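Local coordinates for protein arginase (RocF) (Helicobacter pylori, PDB 4G3H) that probably hydrolyses L-arginine to urea and L-ornithine at a centre of two manganese ions, at residues H133-P136 / L137-L141; N252-S255 / F256-K260. All blocks are in the same frame, centred on the assembly; numbering follows the deposited sequence.

Contact 1: residues H133-P136 / L137-L141; sequences HGMP and LGMVL
The carbonyls of Met135 and Pro136 open the short helix 136-140 by accepting backbone N-H groups one turn on. Met139 N reaches Met135 O at 3.1 Å, and Val140 N reaches Pro136 O at 2.9 Å. A second, weak bond joins Met139 N to Pro136 O. Met135 thus stands at the N-cap, and Pro136 fills the first helical position, where a proline fits well because its nitrogen, which carries no hydrogen, owes the helix no bond.

Side chains brush the same carbonyls. Met139 CG lies anti to its own carbonyl carbon (chi1 -59°), which lays it 3.2 Å from Met135 O, while the thioether, bent at chi3, goes on toward helix 153-163. Val140 rests its CG2 on Pro136 O at 3.3 Å. The apolar pair is Met135 CG with Met139 CG, 4.5 Å apart. The turn ends the long loop that follows strand 110-115 in the alpha/beta arginase fold, beside the metal centre: the Pro136 side chain touches that of Asp120, a manganese ligand, and lies about 6 Å from a manganese ion. Leu137 and Val140 instead pack into the protein, against strand 179-182 and helix 94-104.

Ahead of the cap, His133 ND1 donates to Gly134 O at 2.8 Å, nearly in its own ring plane and onto a carbonyl lone pair, which helps to fix the rotation of an imidazole that meets the ring of His118, another manganese ligand.

Contact 2: residues N252-S255 / F256-K260; sequences NGLS and FDELK
Ser255 and Glu258 exchange hydrogen bonds in a capping box at the start of helix 256-269. Ser255 OG accepts from Glu258 N at 3.0 Å, and the Glu258 carboxylate replies by taking Ser255 N on OE2 at 2.8 Å, on its anti side and 30° out of the plane. The serine hydroxyl stands between its own N and carbonyl carbon (chi1 69°), a torsion that points OG at Glu258 N. Glu258 then runs extended beyond CG, carrying its carboxylate back past OG to the N-H of Ser255. The residue types suit this exchange: the short serine brings its oxygen to a backbone N-H three residues on, and the longer glutamate can reach back to the serine N-H.

Packing is closest around this box. Glu258 CB and CG each lie 3.2 Å from Ser255 OG, and Leu254 crosses the glutamate obliquely, with CD2 3.6 Å from OE2. Leu254 also rests on Ile237 and on helix 205-210, while Leu259, its N bonded to Ser255 O at 3.1 Å, leans on helix 293-309. Phe256 packs on that helix too, and Lys260 CD lies 3.2 Å above one face of its ring, offset toward the rim.

The solvent side is looser. There Asp257, an exposed residue, meets Lys260 NZ through OD1 in a 3.0 Å salt bridge.

Glu258 is doubly engaged, since its OE1 forms a salt bridge with Arg209. That partner and the positive end of the helix dipole would both be expected to stabilise the carboxylate as an anion, so the cap probably holds its charged form.

How the contacts relate
Both contacts are local turns in which a loop runs straight into a helix, and both loops follow strands of the central parallel sheet. After strand 110-115 the chain passes metal ligands Asp116, His118 and Asp120, and contact 1 closes this loop at the first turn of helix 136-140. It is complete well before contact 2 opens, so the two are in series and neither nest nor cross. Contact 2 closes the loop from strand 228-234, past ligands Asp234 and Asp236, at the first turn of helix 256-269. Their nearest atoms are about 15 Å apart. Contact 1 borders the manganese site; at contact 2, farther off, Leu254 meets helix 205-210, and Phe256 and Leu259 meet helix 293-309.

Contact 1: residues H133-P136 / L137-L141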
ATOM      1  N   HIS A 133       6.871  11.999   3.375  1.00 65.40           N
ATOM      2  CA  HIS A 133       6.039  10.801   3.436  1.00 62.98           C
ATOM      3  C   HIS A 133       5.299  10.691   4.768  1.00 61.56           C
ATOM      4  O   HIS A 133       5.763  11.195   5.792  1.00 63.52           O
ATOM      5  CB  HIS A 133       6.896   9.547   3.199  1.00 43.68           C
ATOM      6  CG  HIS A 133       7.833   9.223   4.322  1.00 41.09           C
ATOM      7  ND1 HIS A 133       7.416   8.627   5.492  1.00 39.22           N
ATOM      8  CD2 HIS A 133       9.169   9.410   4.450  1.00 39.88           C
ATOM      9  CE1 HIS A 133       8.454   8.458   6.294  1.00 38.46           C
ATOM     10  NE2 HIS A 133       9.530   8.925   5.685  1.00 39.42           N
ATOM     11  N   GLY A 134       4.142  10.035   4.738  1.00 43.47           N
ATOM     12  CA  GLY A 134       3.338   9.862   5.936  1.00 39.30           C
ATOM     13  C   GLY A 134       3.835   8.765   6.865  1.00 37.18           C
ATOM     14  O   GLY A 134       4.984   8.324   6.774  1.00 35.02           O
ATOM     15  N   MET A 135       2.960   8.317   7.761  1.00 34.25           N
ATOM     16  CA  MET A 135       3.308   7.277   8.724  1.00 31.85           C
ATOM     17  C   MET A 135       2.204   6.230   8.912  1.00 29.27           C
ATOM     18  O   MET A 135       1.840   5.893  10.045  1.00 26.38           O
ATOM     19  CB  MET A 135       3.629   7.920  10.070  1.00 40.75           C
ATOM     20  CG  MET A 135       2.613   8.967  10.494  1.00 45.89           C
ATOM     21  SD  MET A 135       2.724   9.385  12.242  1.00 52.70           S
ATOM     22  CE  MET A 135       4.348  10.124  12.323  1.00 51.31           C
ATOM     23  N   PRO A 136       1.664   5.693   7.804  1.00 27.70           N
ATOM     24  CA  PRO A 136       0.605   4.687   7.937  1.00 26.45           C
ATOM     25  C   PRO A 136       1.037   3.469   8.748  1.00 24.22           C
ATOM     26  O   PRO A 136       0.275   2.968   9.571  1.00 23.72           O
ATOM     27  CB  PRO A 136       0.268   4.342   6.482  1.00 24.26           C
ATOM     28  CG  PRO A 136       1.555   4.583   5.766  1.00 24.94           C
ATOM     29  CD  PRO A 136       2.038   5.876   6.391  1.00 24.49           C
ATOM     30  N   LEU A 137       2.258   2.994   8.519  1.00 21.55           N
ATOM     31  CA  LEU A 137       2.745   1.829   9.249  1.00 22.95           C
ATOM     32  C   LEU A 137       3.025   2.165  10.712  1.00 22.83           C
ATOM     33  O   LEU A 137       2.871   1.313  11.588  1.00 20.32           O
ATOM     34  CB  LEU A 137       4.002   1.255   8.581  1.00 22.82           C
ATOM     35  CG  LEU A 137       3.743   0.483   7.277  1.00 22.33           C
ATOM     36  CD1 LEU A 137       5.042  -0.093   6.749  1.00 19.06           C
ATOM     37  CD2 LEU A 137       2.732  -0.641   7.536  1.00 20.09           C
ATOM     38  N   GLY A 138       3.428   3.407  10.970  1.00 24.13           N
ATOM     39  CA  GLY A 138       3.691   3.828  12.332  1.00 26.33           C
ATOM     40  C   GLY A 138       2.403   3.783  13.133  1.00 29.37           C
ATOM     41  O   GLY A 138       2.419   3.559  14.345  1.00 31.09           O
ATOM     42  N   MET A 139       1.279   3.998  12.452  1.00 31.32           N
ATOM     43  CA  MET A 139      -0.033   3.980  13.090  1.00 32.99           C
ATOM     44  C   MET A 139      -0.554   2.550  13.185  1.00 33.63           C
ATOM     45  O   MET A 139      -1.252   2.194  14.133  1.00 33.92           O
ATOM     46  CB  MET A 139      -1.015   4.836  12.292  1.00 37.04           C
ATOM     47  CG  MET A 139      -0.590   6.287  12.155  1.00 38.37           C
ATOM     48  SD  MET A 139      -1.755   7.220  11.157  1.00 44.11           S
ATOM     49  CE  MET A 139      -3.203   7.019  12.150  1.00 41.98           C
ATOM     50  N   VAL A 140      -0.221   1.732  12.191  1.00 32.97           N
ATOM     51  CA  VAL A 140      -0.647   0.340  12.196  1.00 33.08           C
ATOM     52  C   VAL A 140       0.104  -0.398  13.297  1.00 34.07           C
ATOM     53  O   VAL A 140      -0.452  -1.279  13.953  1.00 34.90           O
ATOM     54  CB  VAL A 140      -0.352  -0.345  10.836  1.00 28.42           C
ATOM     55  CG1 VAL A 140      -0.404  -1.859  10.986  1.00 26.33           C
ATOM     56  CG2 VAL A 140      -1.369   0.107   9.797  1.00 25.50           C
ATOM     57  N   LEU A 141       1.365  -0.020  13.498  1.00 31.94           N
ATOM     58  CA  LEU A 141       2.216  -0.644  14.508  1.00 33.90           C
ATOM     59  C   LEU A 141       2.133   0.014  15.886  1.00 37.51           C
ATOM     60  O   LEU A 141       2.748  -0.459  16.841  1.00 37.91           O
ATOM     61  CB  LEU A 141       3.666  -0.623  14.042  1.00 29.81           C
ATOM     62  CG  LEU A 141       4.029  -1.448  12.806  1.00 29.89           C
ATOM     63  CD1 LEU A 141       5.476  -1.169  12.430  1.00 28.27           C
ATOM     64  CD2 LEU A 141       3.818  -2.930  13.093  1.00 28.15           C
TER

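Contact 2: residues N252-S255 / F256-K260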
ATOM      1  N   ASN A 252      19.139   4.617  -6.163  1.00 29.85           N
ATOM      2  CA  ASN A 252      19.556   3.281  -5.760  1.00 30.31           C
ATOM      3  C   ASN A 252      18.365   2.350  -5.551  1.00 29.79           C
ATOM      4  O   ASN A 252      18.307   1.590  -4.580  1.00 29.00           O
ATOM      5  CB  ASN A 252      20.405   3.375  -4.490  1.00 39.66           C
ATOM      6  CG  ASN A 252      21.591   4.317  -4.658  1.00 42.83           C
ATOM      7  OD1 ASN A 252      21.828   5.194  -3.825  1.00 45.77           O
ATOM      8  ND2 ASN A 252      22.339   4.138  -5.743  1.00 42.96           N
ATOM      9  N   GLY A 253      17.417   2.413  -6.482  1.00 26.49           N
ATOM     10  CA  GLY A 253      16.239   1.568  -6.400  1.00 24.79           C
ATOM     11  C   GLY A 253      16.288   0.411  -7.379  1.00 24.07           C
ATOM     12  O   GLY A 253      17.321   0.143  -8.005  1.00 22.87           O
ATOM     13  N   LEU A 254      15.164  -0.283  -7.507  1.00 25.13           N
ATOM     14  CA  LEU A 254      15.068  -1.416  -8.412  1.00 25.28           C
ATOM     15  C   LEU A 254      14.795  -0.947  -9.828  1.00 24.72           C
ATOM     16  O   LEU A 254      14.305   0.161 -10.045  1.00 25.24           O
ATOM     17  CB  LEU A 254      13.929  -2.350  -7.995  1.00 18.72           C
ATOM     18  CG  LEU A 254      14.062  -3.127  -6.691  1.00 18.84           C
ATOM     19  CD1 LEU A 254      12.770  -3.901  -6.465  1.00 20.53           C
ATOM     20  CD2 LEU A 254      15.262  -4.073  -6.755  1.00 15.32           C
ATOM     21  N   SER A 255      15.118  -1.809 -10.782  1.00 22.33           N
ATOM     22  CA  SER A 255      14.865  -1.533 -12.186  1.00 21.62           C
ATOM     23  C   SER A 255      13.437  -2.012 -12.416  1.00 21.43           C
ATOM     24  O   SER A 255      12.889  -2.759 -11.608  1.00 19.57           O
ATOM     25  CB  SER A 255      15.798  -2.351 -13.064  1.00 21.77           C
ATOM     26  OG  SER A 255      15.456  -3.728 -12.991  1.00 22.01           O
ATOM     27  N   PHE A 256      12.838  -1.590 -13.520  1.00 24.21           N
ATOM     28  CA  PHE A 256      11.483  -1.999 -13.853  1.00 22.33           C
ATOM     29  C   PHE A 256      11.379  -3.530 -13.923  1.00 24.17           C
ATOM     30  O   PHE A 256      10.436  -4.120 -13.390  1.00 23.94           O
ATOM     31  CB  PHE A 256      11.088  -1.365 -15.190  1.00 24.14           C
ATOM     32  CG  PHE A 256       9.759  -1.822 -15.720  1.00 25.10           C
ATOM     33  CD1 PHE A 256       8.608  -1.713 -14.951  1.00 24.64           C
ATOM     34  CD2 PHE A 256       9.657  -2.328 -17.014  1.00 24.84           C
ATOM     35  CE1 PHE A 256       7.372  -2.100 -15.461  1.00 27.00           C
ATOM     36  CE2 PHE A 256       8.428  -2.718 -17.537  1.00 24.58           C
ATOM     37  CZ  PHE A 256       7.280  -2.604 -16.761  1.00 24.94           C
ATOM     38  N   ASP A 257      12.352  -4.176 -14.565  1.00 21.22           N
ATOM     39  CA  ASP A 257      12.343  -5.640 -14.695  1.00 21.21           C
ATOM     40  C   ASP A 257      12.568  -6.363 -13.369  1.00 20.05           C
ATOM     41  O   ASP A 257      12.021  -7.450 -13.143  1.00 17.40           O
ATOM     42  CB  ASP A 257      13.393  -6.094 -15.711  1.00 35.85           C
ATOM     43  CG  ASP A 257      12.981  -5.799 -17.139  1.00 40.06           C
ATOM     44  OD1 ASP A 257      11.890  -6.251 -17.545  1.00 43.49           O
ATOM     45  OD2 ASP A 257      13.743  -5.123 -17.856  1.00 44.00           O
ATOM     46  N   GLU A 258      13.376  -5.770 -12.499  1.00 19.84           N
ATOM     47  CA  GLU A 258      13.624  -6.367 -11.199  1.00 22.21           C
ATOM     48  C   GLU A 258      12.312  -6.399 -10.408  1.00 22.27           C
ATOM     49  O   GLU A 258      11.968  -7.425  -9.814  1.00 21.55           O
ATOM     50  CB  GLU A 258      14.702  -5.575 -10.450  1.00 21.61           C
ATOM     51  CG  GLU A 258      16.114  -6.007 -10.818  1.00 25.58           C
ATOM     52  CD  GLU A 258      17.186  -5.025 -10.369  1.00 27.14           C
ATOM     53  OE1 GLU A 258      18.379  -5.392 -10.434  1.00 28.12           O
ATOM     54  OE2 GLU A 258      16.843  -3.894  -9.962  1.00 27.36           O
ATOM     55  N   LEU A 259      11.578  -5.284 -10.415  1.00 20.29           N
ATOM     56  CA  LEU A 259      10.295  -5.203  -9.708  1.00 21.50           C
ATOM     57  C   LEU A 259       9.327  -6.238 -10.268  1.00 21.97           C
ATOM     58  O   LEU A 259       8.657  -6.940  -9.511  1.00 22.93           O
ATOM     59  CB  LEU A 259       9.678  -3.793  -9.827  1.00 17.56           C
ATOM     60  CG  LEU A 259       8.248  -3.624  -9.271  1.00 17.65           C
ATOM     61  CD1 LEU A 259       8.204  -4.030  -7.806  1.00 18.28           C
ATOM     62  CD2 LEU A 259       7.790  -2.198  -9.417  1.00 14.90           C
ATOM     63  N   LYS A 260       9.253  -6.329 -11.596  1.00 22.48           N
ATOM     64  CA  LYS A 260       8.379  -7.307 -12.248  1.00 24.68           C
ATOM     65  C   LYS A 260       8.733  -8.729 -11.822  1.00 23.47           C
ATOM     66  O   LYS A 260       7.852  -9.553 -11.589  1.00 24.35           O
ATOM     67  CB  LYS A 260       8.477  -7.181 -13.775  1.00 26.28           C
ATOM     68  CG  LYS A 260       7.598  -6.074 -14.354  1.00 30.04           C
ATOM     69  CD  LYS A 260       8.129  -5.545 -15.680  1.00 35.12           C
ATOM     70  CE  LYS A 260       8.338  -6.640 -16.708  1.00 38.19           C
ATOM     71  NZ  LYS A 260       8.876  -6.082 -17.980  1.00 39.07           N
TER